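Local structure of polyhedrin (Antheraea mylitta cypovirus 4, 5A9C) at residues Y78-N87 with S133-N144. The protein probably packs into the crystalline polyhedra, the occlusion bodies in which this insect cypovirus is embedded. Numbering follows the deposited sequence.
Sequences YPMGVIVSFN and SRAVYVPLDEHN
Val84 and Val136 form a hydrogen-bonded pair in the middle of an antiparallel beta ladder in the larger sheet of the polyhedrin. Strands 81-87 and 133-139 run at 163° to one another. Strand 81-87 also bonds through its backbone to strand 38-45, which puts it inside the six-stranded sheet. Val84 N gives a nearly linear bond to Val136 O (2.9 Å), close to the line of that carbonyl. The pairs Val82-Val138 and Phe86-Arg134 repeat the hydrogen-bonded pattern.

The tightly packed part is the buried face with Val82, Val84, Phe86, Val136 and Val138. Val84 and Phe86 reach Val97 on strand 96-100. Val136 CG1, wedged between its own backbone N and carbonyl carbon (chi1 60°), reaches Val84 CB at 4.0 Å. The Phe86 ring turns its edge to Arg134 O and more distantly to Val136 CG1.

On the other face Tyr137 marks the solvent side. Ile83 CD1 lies 4.0 Å from Tyr137 CD1, at the ring edge and in its plane. Beyond the strands, Leu140 N donates to Met80 O (N-H...O 174°), and Leu140 CB rests at the edge of the Tyr78 ring. The type II turn from Asp141 to Asn144 lies along one face and the hydroxyl end of that ring. Glu142 CA makes a CH-pi contact there, 4.1 Å from the centroid, and Pro79 CD lies against the opposite face. A water bridges Pro79 O and Leu140 O.

At the far end polar groups are buried. Asn87 ND2 donates to Ser85 OG in the amide plane and also bonds Arg39 O. Ser85 OG also bonds Ala198 O, and Asn87 OD1 bonds Ala198 N. Ser133 OG donates to Asn87 OD1 at 2.6 Å, tilted 17° from the plane of that carbonyl.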
loop_
_atom_site.group_PDB
_atom_site.type_symbol
_atom_site.label_atom_id
_atom_site.label_comp_id
_atom_site.label_asym_id
_atom_site.label_seq_id
_atom_site.Cartn_x
_atom_site.Cartn_y
_atom_site.Cartn_z
ATOM N N TYR A 78 -22.770 -0.127 11.060
ATOM C CA TYR A 78 -22.356 -0.612 9.754
ATOM C C TYR A 78 -23.252 -0.021 8.665
ATOM O O TYR A 78 -24.435 0.225 8.896
ATOM C CB TYR A 78 -22.402 -2.144 9.718
ATOM C CG TYR A 78 -21.750 -2.737 8.492
ATOM C CD1 TYR A 78 -20.386 -3.010 8.469
ATOM C CD2 TYR A 78 -22.493 -3.013 7.352
ATOM C CE1 TYR A 78 -19.784 -3.546 7.343
ATOM C CE2 TYR A 78 -21.900 -3.543 6.225
ATOM C CZ TYR A 78 -20.547 -3.811 6.226
ATOM O OH TYR A 78 -19.958 -4.343 5.104
ATOM N N PRO A 79 -22.688 0.217 7.470
ATOM C CA PRO A 79 -23.438 0.815 6.356
ATOM C C PRO A 79 -24.504 -0.102 5.747
ATOM O O PRO A 79 -24.350 -1.323 5.726
ATOM C CB PRO A 79 -22.345 1.110 5.320
ATOM C CG PRO A 79 -21.246 0.159 5.647
ATOM C CD PRO A 79 -21.265 0.027 7.138
ATOM N N MET A 80 -25.584 0.505 5.263
ATOM C CA MET A 80 -26.641 -0.211 4.552
ATOM C C MET A 80 -26.149 -0.684 3.190
ATOM O O MET A 80 -26.644 -1.670 2.639
ATOM C CB MET A 80 -27.845 0.710 4.343
ATOM C CG MET A 80 -28.482 1.215 5.627
ATOM S SD MET A 80 -29.401 2.746 5.369
ATOM C CE MET A 80 -30.461 2.286 4.001
ATOM N N GLY A 81 -25.177 0.034 2.645
ATOM C CA GLY A 81 -24.692 -0.240 1.309
ATOM C C GLY A 81 -23.733 0.841 0.871
ATOM O O GLY A 81 -23.473 1.785 1.620
ATOM N N VAL A 82 -23.201 0.699 -0.338
ATOM C CA VAL A 82 -22.304 1.698 -0.903
ATOM C C VAL A 82 -22.695 2.070 -2.323
ATOM O O VAL A 82 -23.240 1.256 -3.067
ATOM C CB VAL A 82 -20.828 1.223 -0.917
ATOM C CG1 VAL A 82 -20.282 1.131 0.501
ATOM C CG2 VAL A 82 -20.692 -0.113 -1.647
ATOM N N ILE A 83 -22.423 3.316 -2.688
ATOM C CA ILE A 83 -22.492 3.732 -4.076
ATOM C C ILE A 83 -21.057 3.833 -4.551
ATOM O O ILE A 83 -20.271 4.608 -4.002
ATOM C CB ILE A 83 -23.185 5.100 -4.249
ATOM C CG1 ILE A 83 -24.641 5.043 -3.774
ATOM C CG2 ILE A 83 -23.121 5.550 -5.704
ATOM C CD1 ILE A 83 -24.807 5.096 -2.269
ATOM N N VAL A 84 -20.700 3.025 -5.541
ATOM C CA VAL A 84 -19.352 3.063 -6.081
ATOM C C VAL A 84 -19.355 3.865 -7.375
ATOM O O VAL A 84 -20.033 3.506 -8.339
ATOM C CB VAL A 84 -18.779 1.651 -6.320
ATOM C CG1 VAL A 84 -17.337 1.746 -6.800
ATOM C CG2 VAL A 84 -18.848 0.830 -5.044
ATOM N N SER A 85 -18.608 4.963 -7.374
ATOM C CA SER A 85 -18.569 5.887 -8.498
ATOM C C SER A 85 -17.252 5.753 -9.257
ATOM O O SER A 85 -16.185 5.987 -8.694
ATOM C CB SER A 85 -18.740 7.320 -7.992
ATOM O OG SER A 85 -18.631 8.263 -9.045
ATOM N N PHE A 86 -17.333 5.370 -10.530
ATOM C CA PHE A 86 -16.153 5.215 -11.383
ATOM C C PHE A 86 -16.063 6.387 -12.356
ATOM O O PHE A 86 -17.013 6.658 -13.086
ATOM C CB PHE A 86 -16.252 3.928 -12.212
ATOM C CG PHE A 86 -16.184 2.658 -11.408
ATOM C CD1 PHE A 86 -17.329 2.105 -10.858
ATOM C CD2 PHE A 86 -14.980 1.990 -11.249
ATOM C CE1 PHE A 86 -17.269 0.923 -10.134
ATOM C CE2 PHE A 86 -14.910 0.808 -10.530
ATOM C CZ PHE A 86 -16.058 0.271 -9.972
ATOM N N ASN A 87 -14.923 7.070 -12.394
ATOM C CA ASN A 87 -14.793 8.230 -13.272
ATOM C C ASN A 87 -13.437 8.330 -13.963
ATOM O O ASN A 87 -12.390 8.170 -13.332
ATOM C CB ASN A 87 -15.088 9.524 -12.502
ATOM C CG ASN A 87 -16.376 9.445 -11.697
ATOM O OD1 ASN A 87 -17.443 9.845 -12.164
ATOM N ND2 ASN A 87 -16.279 8.919 -10.484
ATOM N N SER A 133 -18.241 8.413 -16.875
ATOM C CA SER A 133 -18.634 7.934 -15.552
ATOM C C SER A 133 -19.582 6.738 -15.534
ATOM O O SER A 133 -20.476 6.623 -16.371
ATOM C CB SER A 133 -19.265 9.079 -14.755
ATOM O OG SER A 133 -18.363 10.158 -14.593
ATOM N N ARG A 134 -19.370 5.856 -14.559
ATOM C CA ARG A 134 -20.320 4.795 -14.235
ATOM C C ARG A 134 -20.561 4.789 -12.725
ATOM O O ARG A 134 -19.710 5.228 -11.953
ATOM C CB ARG A 134 -19.786 3.426 -14.669
ATOM C CG ARG A 134 -19.415 3.314 -16.135
ATOM C CD ARG A 134 -20.633 3.393 -17.028
ATOM N NE ARG A 134 -20.334 2.949 -18.384
ATOM C CZ ARG A 134 -19.863 3.736 -19.347
ATOM N NH1 ARG A 134 -19.627 5.022 -19.109
ATOM N NH2 ARG A 134 -19.625 3.232 -20.552
ATOM N N ALA A 135 -21.718 4.294 -12.299
ATOM C CA ALA A 135 -21.995 4.178 -10.872
ATOM C C ALA A 135 -22.857 2.957 -10.586
ATOM O O ALA A 135 -23.684 2.560 -11.405
ATOM C CB ALA A 135 -22.659 5.444 -10.347
ATOM N N VAL A 136 -22.657 2.354 -9.420
ATOM C CA VAL A 136 -23.422 1.174 -9.054
ATOM C C VAL A 136 -23.710 1.189 -7.565
ATOM O O VAL A 136 -22.851 1.561 -6.763
ATOM C CB VAL A 136 -22.669 -0.129 -9.429
ATOM C CG1 VAL A 136 -21.335 -0.200 -8.708
ATOM C CG2 VAL A 136 -23.519 -1.351 -9.109
ATOM N N TYR A 137 -24.931 0.814 -7.201
ATOM C CA TYR A 137 -25.282 0.661 -5.797
ATOM C C TYR A 137 -25.133 -0.796 -5.386
ATOM O O TYR A 137 -25.561 -1.701 -6.103
ATOM C CB TYR A 137 -26.713 1.129 -5.523
ATOM C CG TYR A 137 -27.146 0.868 -4.099
ATOM C CD1 TYR A 137 -26.672 1.653 -3.057
ATOM C CD2 TYR A 137 -28.011 -0.175 -3.793
ATOM C CE1 TYR A 137 -27.053 1.415 -1.751
ATOM C CE2 TYR A 137 -28.398 -0.420 -2.486
ATOM C CZ TYR A 137 -27.917 0.377 -1.471
ATOM O OH TYR A 137 -28.296 0.142 -0.168
ATOM N N VAL A 138 -24.523 -1.014 -4.228
ATOM C CA VAL A 138 -24.280 -2.359 -3.728
ATOM C C VAL A 138 -24.753 -2.461 -2.288
ATOM O O VAL A 138 -24.148 -1.877 -1.394
ATOM C CB VAL A 138 -22.780 -2.706 -3.785
ATOM C CG1 VAL A 138 -22.547 -4.152 -3.356
ATOM C CG2 VAL A 138 -22.230 -2.461 -5.184
ATOM N N PRO A 139 -25.850 -3.195 -2.056
ATOM C CA PRO A 139 -26.311 -3.380 -0.677
ATOM C C PRO A 139 -25.319 -4.219 0.126
ATOM O O PRO A 139 -24.720 -5.153 -0.408
ATOM C CB PRO A 139 -27.647 -4.113 -0.846
ATOM C CG PRO A 139 -27.583 -4.734 -2.198
ATOM C CD PRO A 139 -26.756 -3.811 -3.039
ATOM N N LEU A 140 -25.141 -3.872 1.397
ATOM C CA LEU A 140 -24.234 -4.607 2.272
ATOM C C LEU A 140 -24.962 -5.083 3.523
ATOM O O LEU A 140 -25.923 -4.457 3.965
ATOM C CB LEU A 140 -23.041 -3.734 2.688
ATOM C CG LEU A 140 -21.917 -3.381 1.704
ATOM C CD1 LEU A 140 -21.433 -4.600 0.933
ATOM C CD2 LEU A 140 -22.330 -2.292 0.753
ATOM N N ASP A 141 -24.510 -6.197 4.086
ATOM C CA ASP A 141 -24.973 -6.606 5.406
ATOM C C ASP A 141 -23.785 -6.619 6.361
ATOM O O ASP A 141 -22.645 -6.429 5.938
ATOM C CB ASP A 141 -25.697 -7.957 5.372
ATOM C CG ASP A 141 -24.834 -9.077 4.832
ATOM O OD1 ASP A 141 -23.624 -9.108 5.143
ATOM O OD2 ASP A 141 -25.370 -9.935 4.098
ATOM N N GLU A 142 -24.052 -6.833 7.643
ATOM C CA GLU A 142 -23.030 -6.663 8.668
ATOM C C GLU A 142 -21.752 -7.446 8.374
ATOM O O GLU A 142 -21.796 -8.615 7.987
ATOM C CB GLU A 142 -23.580 -7.034 10.049
ATOM C CG GLU A 142 -22.654 -6.665 11.197
ATOM C CD GLU A 142 -23.276 -6.916 12.557
ATOM O OE1 GLU A 142 -24.437 -7.376 12.609
ATOM O OE2 GLU A 142 -22.604 -6.649 13.575
ATOM N N HIS A 143 -20.619 -6.773 8.551
ATOM C CA HIS A 143 -19.298 -7.385 8.417
ATOM C C HIS A 143 -18.847 -7.642 6.979
ATOM O O HIS A 143 -17.708 -8.056 6.751
ATOM C CB HIS A 143 -19.197 -8.659 9.260
ATOM C CG HIS A 143 -19.270 -8.410 10.734
ATOM N ND1 HIS A 143 -19.381 -7.143 11.268
ATOM C CD2 HIS A 143 -19.248 -9.259 11.787
ATOM C CE1 HIS A 143 -19.424 -7.225 12.585
ATOM N NE2 HIS A 143 -19.346 -8.498 12.926
ATOM N N ASN A 144 -19.730 -7.404 6.012
ATOM C CA ASN A 144 -19.312 -7.403 4.615
ATOM C C ASN A 144 -18.095 -6.498 4.451
ATOM O O ASN A 144 -17.933 -5.529 5.191
ATOM C CB ASN A 144 -20.436 -6.894 3.705
ATOM C CG ASN A 144 -21.155 -8.010 2.970
ATOM O OD1 ASN A 144 -22.372 -7.963 2.785
ATOM N ND2 ASN A 144 -20.408 -9.017 2.538
HETATM O O HOH W 1 -26.012 -3.255 6.539
#